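PDB 1QHB: vanadium-dependent bromoperoxidase from Corallina officinalis, which uses hydrogen peroxide and a vanadate cofactor to oxidise bromide and brominate organic substrates. Local coordinates for residues I156-E161 / H402-P407; K296-V301 / R406-G411; G411-V416 / P429-L434. All coordinates share one frame; numbering follows the deposited sequence.

Contact 1: residues I156-E161 / H402-P407; sequences IAEMAE and HRRLRP. With PO4 (phosphate ion), chain G.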
loop_
_atom_site.group_PDB
_atom_site.type_symbol
_atom_site.label_atom_id
_atom_site.label_comp_id
_atom_site.label_asym_id
_atom_site.label_seq_id
_atom_site.Cartn_x
_atom_site.Cartn_y
_atom_site.Cartn_z
ATOM N N ILE A 156 38.283 6.247 42.025
ATOM C CA ILE A 156 39.022 6.536 43.253
ATOM C C ILE A 156 38.398 7.747 43.947
ATOM O O ILE A 156 38.063 7.682 45.141
ATOM C CB ILE A 156 40.506 6.754 42.969
ATOM C CG1 ILE A 156 41.139 5.451 42.469
ATOM C CG2 ILE A 156 41.204 7.258 44.234
ATOM C CD1 ILE A 156 42.499 5.692 41.852
ATOM N N ALA A 157 38.250 8.848 43.203
ATOM C CA ALA A 157 37.598 10.022 43.762
ATOM C C ALA A 157 36.158 9.760 44.169
ATOM O O ALA A 157 35.704 10.417 45.089
ATOM C CB ALA A 157 37.553 11.141 42.701
ATOM N N GLU A 158 35.342 8.995 43.451
ATOM C CA GLU A 158 33.982 8.704 43.814
ATOM C C GLU A 158 33.956 7.934 45.142
ATOM O O GLU A 158 33.054 8.236 45.951
ATOM C CB GLU A 158 33.332 7.822 42.726
ATOM C CG GLU A 158 32.960 8.710 41.504
ATOM C CD GLU A 158 32.197 7.967 40.447
ATOM O OE1 GLU A 158 32.244 6.706 40.346
ATOM O OE2 GLU A 158 31.499 8.637 39.658
ATOM N N MET A 159 34.830 6.929 45.299
ATOM C CA MET A 159 34.840 6.176 46.551
ATOM C C MET A 159 35.300 7.039 47.729
ATOM O O MET A 159 34.669 7.022 48.788
ATOM C CB MET A 159 35.687 4.915 46.498
ATOM C CG MET A 159 35.080 3.789 45.687
ATOM S SD MET A 159 33.399 3.387 46.177
ATOM C CE MET A 159 33.609 2.632 47.770
ATOM N N ALA A 160 36.303 7.882 47.540
ATOM C CA ALA A 160 36.781 8.775 48.616
ATOM C C ALA A 160 35.631 9.642 49.091
ATOM O O ALA A 160 35.377 9.755 50.287
ATOM C CB ALA A 160 37.895 9.696 48.140
ATOM N N GLU A 161 34.902 10.213 48.088
ATOM C CA GLU A 161 33.765 11.048 48.455
ATOM C C GLU A 161 32.700 10.292 49.203
ATOM O O GLU A 161 32.112 10.864 50.149
ATOM C CB GLU A 161 33.197 11.695 47.190
ATOM C CG GLU A 161 31.882 12.448 47.423
ATOM C CD GLU A 161 31.429 13.124 46.150
ATOM O OE1 GLU A 161 31.183 12.351 45.196
ATOM O OE2 GLU A 161 31.333 14.370 46.148
ATOM N N HIS A 402 24.990 -2.120 31.482
ATOM C CA HIS A 402 26.182 -1.994 32.292
ATOM C C HIS A 402 26.324 -2.879 33.502
ATOM O O HIS A 402 27.467 -3.150 33.808
ATOM C CB HIS A 402 26.300 -0.543 32.806
ATOM C CG HIS A 402 26.080 0.469 31.711
ATOM N ND1 HIS A 402 27.142 0.852 30.935
ATOM C CD2 HIS A 402 24.980 1.131 31.261
ATOM C CE1 HIS A 402 26.713 1.733 30.025
ATOM N NE2 HIS A 402 25.425 1.916 30.217
ATOM N N ARG A 403 25.283 -3.259 34.226
ATOM C CA ARG A 403 25.398 -4.071 35.408
ATOM C C ARG A 403 26.565 -3.621 36.309
ATOM O O ARG A 403 27.332 -4.470 36.732
ATOM C CB ARG A 403 25.544 -5.556 34.996
ATOM C CG ARG A 403 24.193 -6.117 34.465
ATOM C CD ARG A 403 24.350 -7.492 33.874
ATOM N NE ARG A 403 25.270 -7.653 32.711
ATOM C CZ ARG A 403 24.897 -7.634 31.444
ATOM N NH1 ARG A 403 23.642 -7.417 31.068
ATOM N NH2 ARG A 403 25.728 -7.865 30.432
ATOM N N ARG A 404 26.632 -2.345 36.682
ATOM C CA ARG A 404 27.653 -1.809 37.568
ATOM C C ARG A 404 27.432 -2.200 39.029
ATOM O O ARG A 404 26.281 -2.192 39.532
ATOM C CB ARG A 404 27.782 -0.302 37.443
ATOM C CG ARG A 404 28.945 0.279 38.277
ATOM C CD ARG A 404 28.923 1.796 38.237
ATOM N NE ARG A 404 30.194 2.360 38.734
ATOM C CZ ARG A 404 30.411 3.668 38.777
ATOM N NH1 ARG A 404 29.523 4.587 38.349
ATOM N NH2 ARG A 404 31.556 4.120 39.242
ATOM N N LEU A 405 28.543 -2.587 39.688
ATOM C CA LEU A 405 28.428 -3.001 41.078
ATOM C C LEU A 405 28.100 -1.774 41.944
ATOM O O LEU A 405 28.582 -0.663 41.699
ATOM C CB LEU A 405 29.663 -3.721 41.636
ATOM C CG LEU A 405 30.842 -2.880 42.123
ATOM C CD1 LEU A 405 31.921 -3.878 42.524
ATOM C CD2 LEU A 405 31.343 -1.925 41.037
ATOM N N ARG A 406 27.323 -2.038 42.978
ATOM C CA ARG A 406 26.975 -0.922 43.879
ATOM C C ARG A 406 28.204 -0.579 44.712
ATOM O O ARG A 406 29.125 -1.380 44.871
ATOM C CB ARG A 406 25.788 -1.342 44.746
ATOM C CG ARG A 406 24.463 -1.473 43.973
ATOM C CD ARG A 406 23.752 -0.108 43.952
ATOM N NE ARG A 406 22.410 -0.284 43.374
ATOM C CZ ARG A 406 21.429 0.580 43.482
ATOM N NH1 ARG A 406 21.567 1.720 44.147
ATOM N NH2 ARG A 406 20.254 0.336 42.936
ATOM N N PRO A 407 28.261 0.633 45.254
ATOM C CA PRO A 407 29.353 1.106 46.109
ATOM C C PRO A 407 29.694 0.202 47.266
ATOM O O PRO A 407 30.862 0.004 47.611
ATOM C CB PRO A 407 28.863 2.476 46.609
ATOM C CG PRO A 407 27.916 2.920 45.531
ATOM C CD PRO A 407 27.202 1.674 45.060
HETATM P P PO4 G . 18.061 3.636 43.069
HETATM O O1 PO4 G . 19.034 3.006 44.002
HETATM O O2 PO4 G . 18.026 5.118 43.222
HETATM O O3 PO4 G . 16.724 3.068 43.312
HETATM O O4 PO4 G . 18.539 3.301 41.676
#
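E158 reaches from helix 153-167 to R404 and forms a salt bridge, OE1 accepting NH2 at 2.9 Å with an N-H...O angle of 149°. NH2 meets OE1 nearly along its C-O bond, and the carboxylate and guanidinium planes are only 29° apart, although OE1 sits somewhat out of the guanidinium plane. R404 gets there with its arm fully stretched: CG is anti to the backbone N (chi1 -175°), and the chain runs straight on to NE. Both charged ends are buried and both have second partners. E158 OE2 bonds to the hydroxyl of S554, while R404 NH1 goes to that same hydroxyl and to D555, and Y552 makes a cation-pi contact with the guanidinium. The buried guanidinium probably helps keep E158 and D555 ionised.

One residue further along the helix, M159 doubles back at chi2 and chi3 and sets CE 3.8 Å from the carbonyl O of P407, a packing contact at the first turn of helix 407-422. M159 and P407 are also where the two backbones come closest, their CA atoms 7.5 Å apart. The helix thus meets both ends of the bend 404-407, which leads out of helix 376-402. Between them R406 turns its side chain to the phosphate in the vanadate site, so this is second-shell packing behind the anion pocket of a vanadium haloperoxidase.

Contact 2: residues K296-V301 / R406-G411; sequences KVFLDV and RPEATG. With PO4 (phosphate ion), chain G.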
loop_
_atom_site.group_PDB
_atom_site.type_symbol
_atom_site.label_atom_id
_atom_site.label_comp_id
_atom_site.label_asym_id
_atom_site.label_seq_id
_atom_site.Cartn_x
_atom_site.Cartn_y
_atom_site.Cartn_z
ATOM N N LYS A 296 31.040 -10.444 57.964
ATOM C CA LYS A 296 30.037 -11.519 57.745
ATOM C C LYS A 296 28.646 -11.029 57.475
ATOM O O LYS A 296 27.939 -11.679 56.679
ATOM C CB LYS A 296 30.054 -12.470 58.943
ATOM C CG LYS A 296 31.419 -13.166 59.039
ATOM C CD LYS A 296 31.397 -14.001 60.330
ATOM C CE LYS A 296 32.650 -14.873 60.384
ATOM N NZ LYS A 296 32.387 -16.042 61.275
ATOM N N VAL A 297 28.213 -9.939 58.132
ATOM C CA VAL A 297 26.854 -9.399 57.862
ATOM C C VAL A 297 26.840 -8.824 56.451
ATOM O O VAL A 297 25.910 -9.036 55.677
ATOM C CB VAL A 297 26.539 -8.283 58.858
ATOM C CG1 VAL A 297 25.263 -7.565 58.534
ATOM C CG2 VAL A 297 26.544 -8.814 60.296
ATOM N N PHE A 298 27.911 -8.134 56.040
ATOM C CA PHE A 298 28.022 -7.622 54.677
ATOM C C PHE A 298 27.918 -8.753 53.644
ATOM O O PHE A 298 27.117 -8.656 52.714
ATOM C CB PHE A 298 29.341 -6.877 54.549
ATOM C CG PHE A 298 29.744 -6.646 53.107
ATOM C CD1 PHE A 298 29.304 -5.503 52.437
ATOM C CD2 PHE A 298 30.554 -7.573 52.443
ATOM C CE1 PHE A 298 29.687 -5.297 51.107
ATOM C CE2 PHE A 298 30.890 -7.378 51.118
ATOM C CZ PHE A 298 30.461 -6.241 50.456
ATOM N N LEU A 299 28.556 -9.906 53.869
ATOM C CA LEU A 299 28.477 -11.024 52.917
ATOM C C LEU A 299 27.107 -11.637 52.913
ATOM O O LEU A 299 26.608 -11.942 51.828
ATOM C CB LEU A 299 29.520 -12.073 53.239
ATOM C CG LEU A 299 30.974 -11.621 53.089
ATOM C CD1 LEU A 299 31.920 -12.705 53.636
ATOM C CD2 LEU A 299 31.311 -11.373 51.630
ATOM N N ASP A 300 26.446 -11.692 54.085
ATOM C CA ASP A 300 25.068 -12.195 54.098
ATOM C C ASP A 300 24.167 -11.313 53.263
ATOM O O ASP A 300 23.235 -11.767 52.597
ATOM C CB ASP A 300 24.528 -12.227 55.558
ATOM C CG ASP A 300 25.175 -13.395 56.309
ATOM O OD1 ASP A 300 25.629 -14.378 55.670
ATOM O OD2 ASP A 300 25.282 -13.313 57.564
ATOM N N VAL A 301 24.323 -9.997 53.386
ATOM C CA VAL A 301 23.518 -9.055 52.592
ATOM C C VAL A 301 23.874 -9.247 51.118
ATOM O O VAL A 301 22.962 -9.351 50.328
ATOM C CB VAL A 301 23.734 -7.604 53.027
ATOM C CG1 VAL A 301 23.023 -6.617 52.098
ATOM C CG2 VAL A 301 23.266 -7.371 54.465
ATOM N N ARG A 406 27.323 -2.038 42.978
ATOM C CA ARG A 406 26.975 -0.922 43.879
ATOM C C ARG A 406 28.204 -0.579 44.712
ATOM O O ARG A 406 29.125 -1.380 44.871
ATOM C CB ARG A 406 25.788 -1.342 44.746
ATOM C CG ARG A 406 24.463 -1.473 43.973
ATOM C CD ARG A 406 23.752 -0.108 43.952
ATOM N NE ARG A 406 22.410 -0.284 43.374
ATOM C CZ ARG A 406 21.429 0.580 43.482
ATOM N NH1 ARG A 406 21.567 1.720 44.147
ATOM N NH2 ARG A 406 20.254 0.336 42.936
ATOM N N PRO A 407 28.261 0.633 45.254
ATOM C CA PRO A 407 29.353 1.106 46.109
ATOM C C PRO A 407 29.694 0.202 47.266
ATOM O O PRO A 407 30.862 0.004 47.611
ATOM C CB PRO A 407 28.863 2.476 46.609
ATOM C CG PRO A 407 27.916 2.920 45.531
ATOM C CD PRO A 407 27.202 1.674 45.060
ATOM N N GLU A 408 28.723 -0.462 47.909
ATOM C CA GLU A 408 29.024 -1.379 48.985
ATOM C C GLU A 408 29.874 -2.548 48.524
ATOM O O GLU A 408 30.807 -2.950 49.278
ATOM C CB GLU A 408 27.733 -1.918 49.608
ATOM C CG GLU A 408 26.960 -2.878 48.700
ATOM C CD GLU A 408 25.508 -2.882 49.097
ATOM O OE1 GLU A 408 24.914 -1.792 49.399
ATOM O OE2 GLU A 408 24.942 -3.977 49.101
ATOM N N ALA A 409 29.684 -3.052 47.309
ATOM C CA ALA A 409 30.504 -4.166 46.796
ATOM C C ALA A 409 31.929 -3.704 46.587
ATOM O O ALA A 409 32.903 -4.416 46.821
ATOM C CB ALA A 409 29.902 -4.625 45.472
ATOM N N THR A 410 32.090 -2.460 46.116
ATOM C CA THR A 410 33.418 -1.895 45.924
ATOM C C THR A 410 34.140 -1.771 47.263
ATOM O O THR A 410 35.363 -1.991 47.310
ATOM C CB THR A 410 33.363 -0.523 45.242
ATOM O OG1 THR A 410 32.691 -0.667 43.981
ATOM C CG2 THR A 410 34.800 -0.059 44.901
ATOM N N GLY A 411 33.394 -1.394 48.319
ATOM C CA GLY A 411 34.011 -1.277 49.654
ATOM C C GLY A 411 34.413 -2.697 50.098
ATOM O O GLY A 411 35.454 -2.912 50.680
HETATM P P PO4 G . 18.061 3.636 43.069
HETATM O O1 PO4 G . 19.034 3.006 44.002
HETATM O O2 PO4 G . 18.026 5.118 43.222
HETATM O O3 PO4 G . 16.724 3.068 43.312
HETATM O O4 PO4 G . 18.539 3.301 41.676
#
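The ring of F298 meets the first turn of helix 407-422 with its CE1-CZ end. CA of A409 lies at the ring edge, near its plane, 4.2 Å from CZ. The carbonyl O of E408 approaches obliquely, 3.2 Å from CE1. With CG anti to the backbone N (chi1 164°), the F298 side chain swings across from helix 295-302; the axes of 296-301 and 407-411 come within 11.3 Å of each other, with 138° between their N-to-C directions.

The other flat group here, the guanidinium of R406, holds O1 of the phosphate at its edge and in its plane. NH1 gives the shorter bond, 2.8 Å to O1 at an angle of 158°, and NH2 a longer one, 3.1 Å to the same oxygen, so one oxygen takes a forked pair. This is the vanadate pocket of the haloperoxidases, occupied by a phosphate probably left from crystallisation; K398, S483, G484, H485, R545 and H551 complete the shell. Backbone carbonyls of H478 and V550 take NE and NH1 of R406, which fixes the rotation of the group. With a leucine in its place, O1 would probably lose two of its donors and those carbonyls would be left without their N-H partners.

R406 is also the N-cap residue of helix 407-422. E408 points toward helix 295-302: its CB lies 4.2 Å from CE1 of F298, and OE2 comes within 4.4 Å of CG1 of V301. The carboxylate's strong partners lie elsewhere: OE2 pairs with K59 and Q302, and OE1 accepts the backbone N of S475.

Contact 3: residues G411-V416 / P429-L434; sequences GGLISV and PEVDVL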
loop_
_atom_site.group_PDB
_atom_site.type_symbol
_atom_site.label_atom_id
_atom_site.label_comp_id
_atom_site.label_asym_id
_atom_site.label_seq_id
_atom_site.Cartn_x
_atom_site.Cartn_y
_atom_site.Cartn_z
ATOM N N GLY A 411 33.394 -1.394 48.319
ATOM C CA GLY A 411 34.011 -1.277 49.654
ATOM C C GLY A 411 34.413 -2.697 50.098
ATOM O O GLY A 411 35.454 -2.912 50.680
ATOM N N GLY A 412 33.611 -3.715 49.758
ATOM C CA GLY A 412 33.926 -5.110 50.048
ATOM C C GLY A 412 35.278 -5.482 49.416
ATOM O O GLY A 412 36.082 -6.229 50.003
ATOM N N LEU A 413 35.537 -5.054 48.172
ATOM C CA LEU A 413 36.763 -5.396 47.473
ATOM C C LEU A 413 37.952 -4.749 48.146
ATOM O O LEU A 413 39.038 -5.306 48.243
ATOM C CB LEU A 413 36.733 -4.937 45.998
ATOM C CG LEU A 413 35.700 -5.609 45.066
ATOM C CD1 LEU A 413 35.769 -4.977 43.684
ATOM C CD2 LEU A 413 35.914 -7.116 45.019
ATOM N N ILE A 414 37.815 -3.515 48.545
ATOM C CA ILE A 414 38.825 -2.740 49.254
ATOM C C ILE A 414 39.103 -3.387 50.606
ATOM O O ILE A 414 40.271 -3.551 50.927
ATOM C CB ILE A 414 38.263 -1.325 49.479
ATOM C CG1 ILE A 414 38.202 -0.601 48.126
ATOM C CG2 ILE A 414 39.058 -0.589 50.539
ATOM C CD1 ILE A 414 37.576 0.786 48.181
ATOM N N SER A 415 38.061 -3.746 51.386
ATOM C CA SER A 415 38.345 -4.326 52.692
ATOM C C SER A 415 39.136 -5.625 52.588
ATOM O O SER A 415 40.152 -5.841 53.273
ATOM C CB SER A 415 37.033 -4.560 53.462
ATOM O OG SER A 415 37.458 -4.714 54.833
ATOM N N VAL A 416 38.701 -6.535 51.711
ATOM C CA VAL A 416 39.394 -7.807 51.509
ATOM C C VAL A 416 40.820 -7.601 51.033
ATOM O O VAL A 416 41.721 -8.241 51.581
ATOM C CB VAL A 416 38.613 -8.675 50.523
ATOM C CG1 VAL A 416 39.393 -9.888 50.038
ATOM C CG2 VAL A 416 37.315 -9.074 51.204
ATOM N N PRO A 429 44.087 -7.741 43.273
ATOM C CA PRO A 429 45.169 -6.840 42.926
ATOM C C PRO A 429 44.702 -5.701 42.076
ATOM O O PRO A 429 45.194 -4.557 42.138
ATOM C CB PRO A 429 46.208 -7.725 42.246
ATOM C CG PRO A 429 45.479 -8.923 41.776
ATOM C CD PRO A 429 44.367 -9.121 42.780
ATOM N N GLU A 430 43.585 -5.866 41.374
ATOM C CA GLU A 430 42.969 -4.841 40.545
ATOM C C GLU A 430 42.621 -3.611 41.369
ATOM O O GLU A 430 42.572 -2.523 40.803
ATOM C CB GLU A 430 41.711 -5.390 39.860
ATOM C CG GLU A 430 41.983 -6.636 39.021
ATOM C CD GLU A 430 41.750 -7.911 39.793
ATOM O OE1 GLU A 430 42.115 -7.973 40.986
ATOM O OE2 GLU A 430 41.189 -8.933 39.346
ATOM N N VAL A 431 42.344 -3.732 42.690
ATOM C CA VAL A 431 42.069 -2.500 43.433
ATOM C C VAL A 431 43.282 -2.003 44.212
ATOM O O VAL A 431 43.107 -1.114 45.056
ATOM C CB VAL A 431 40.808 -2.637 44.292
ATOM C CG1 VAL A 431 39.596 -2.967 43.390
ATOM C CG2 VAL A 431 40.905 -3.678 45.371
ATOM N N ASP A 432 44.522 -2.395 43.885
ATOM C CA ASP A 432 45.659 -2.000 44.725
ATOM C C ASP A 432 45.835 -0.487 44.768
ATOM O O ASP A 432 46.169 0.157 45.759
ATOM C CB ASP A 432 46.966 -2.569 44.128
ATOM C CG ASP A 432 47.242 -3.996 44.522
ATOM O OD1 ASP A 432 46.486 -4.603 45.300
ATOM O OD2 ASP A 432 48.260 -4.532 44.024
ATOM N N VAL A 433 45.679 0.145 43.607
ATOM C CA VAL A 433 45.837 1.597 43.533
ATOM C C VAL A 433 44.691 2.314 44.219
ATOM O O VAL A 433 44.910 3.323 44.874
ATOM C CB VAL A 433 45.971 2.001 42.076
ATOM C CG1 VAL A 433 46.022 3.514 41.890
ATOM C CG2 VAL A 433 47.232 1.360 41.506
ATOM N N LEU A 434 43.490 1.768 44.128
ATOM C CA LEU A 434 42.331 2.356 44.813
ATOM C C LEU A 434 42.607 2.318 46.314
ATOM O O LEU A 434 42.502 3.342 46.997
ATOM C CB LEU A 434 41.104 1.557 44.370
ATOM C CG LEU A 434 39.741 1.730 45.029
ATOM C CD1 LEU A 434 39.195 3.138 44.949
ATOM C CD2 LEU A 434 38.741 0.789 44.363
#
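Helix 407-422 supplies a regular stretch, 411-416, whose i to i+4 bonds run from S415 N to G411 O and from V416 N to G412 O. The chain that packs on it, 429-434, changes character as it goes: a 3-10 turn at 429-430, then V431 at the N-cap position, then the start of helix 432-437. D432 N bonds back to the carbonyl O of P429, tightening that entry. The two backbones come nearest at I414 and V431, with CA atoms 6.7 Å apart, and no hydrogen bond joins the two segments.

V431 points toward the helix and sets both methyls against L413, one on its backbone and one on its side chain. CG2 rests 3.8 Å from the carbonyl O of L413, while CG1 looks to the side chain, 4.3 Å from L413 CD1. A chi1 of -59° produces this split, setting CG1 anti to the carbonyl carbon and CG2 between it and the backbone N. One turn on, L434 meets I414 at about a right angle. I414 brings its longer branch: CD1 lies 3.9 Å from CG of L434, and CG1 lies 4.0 Å from CD2 of the same leucine.

Helix 153-167 closes this layer from another side, with Y163 against I414, and L155 and I156 against L434. On the solvent side, D432 OD1 takes a hydrogen bond from N417 ND2 of helix 407-422. The buried interface itself is aliphatic, made of branched side chains and one main-chain carbonyl that they graze, so between 411-416 and 429-434 it is probably complementary shape and burial that hold, with the D432-N417 bond adding a polar tie at the exposed side.

All three contacts crowd round helix 407-422, their centres 12 to 13 Å apart and on the same side of the chain's centre. Contacts 1 and 2 share R406 and P407 and both touch the phosphate; contacts 2 and 3 share G411. Contact 1 brings in helix 153-167, contact 2 helix 295-302, and contact 3, which starts after the other two have closed, folds the chain back through helix 432-437. They also touch directly: M159 CE packs on G411, I156 on L434, and F298 on G412. The helix that begins at the vanadate-site arginine is therefore packed by two segments distant in sequence and one that follows it closely.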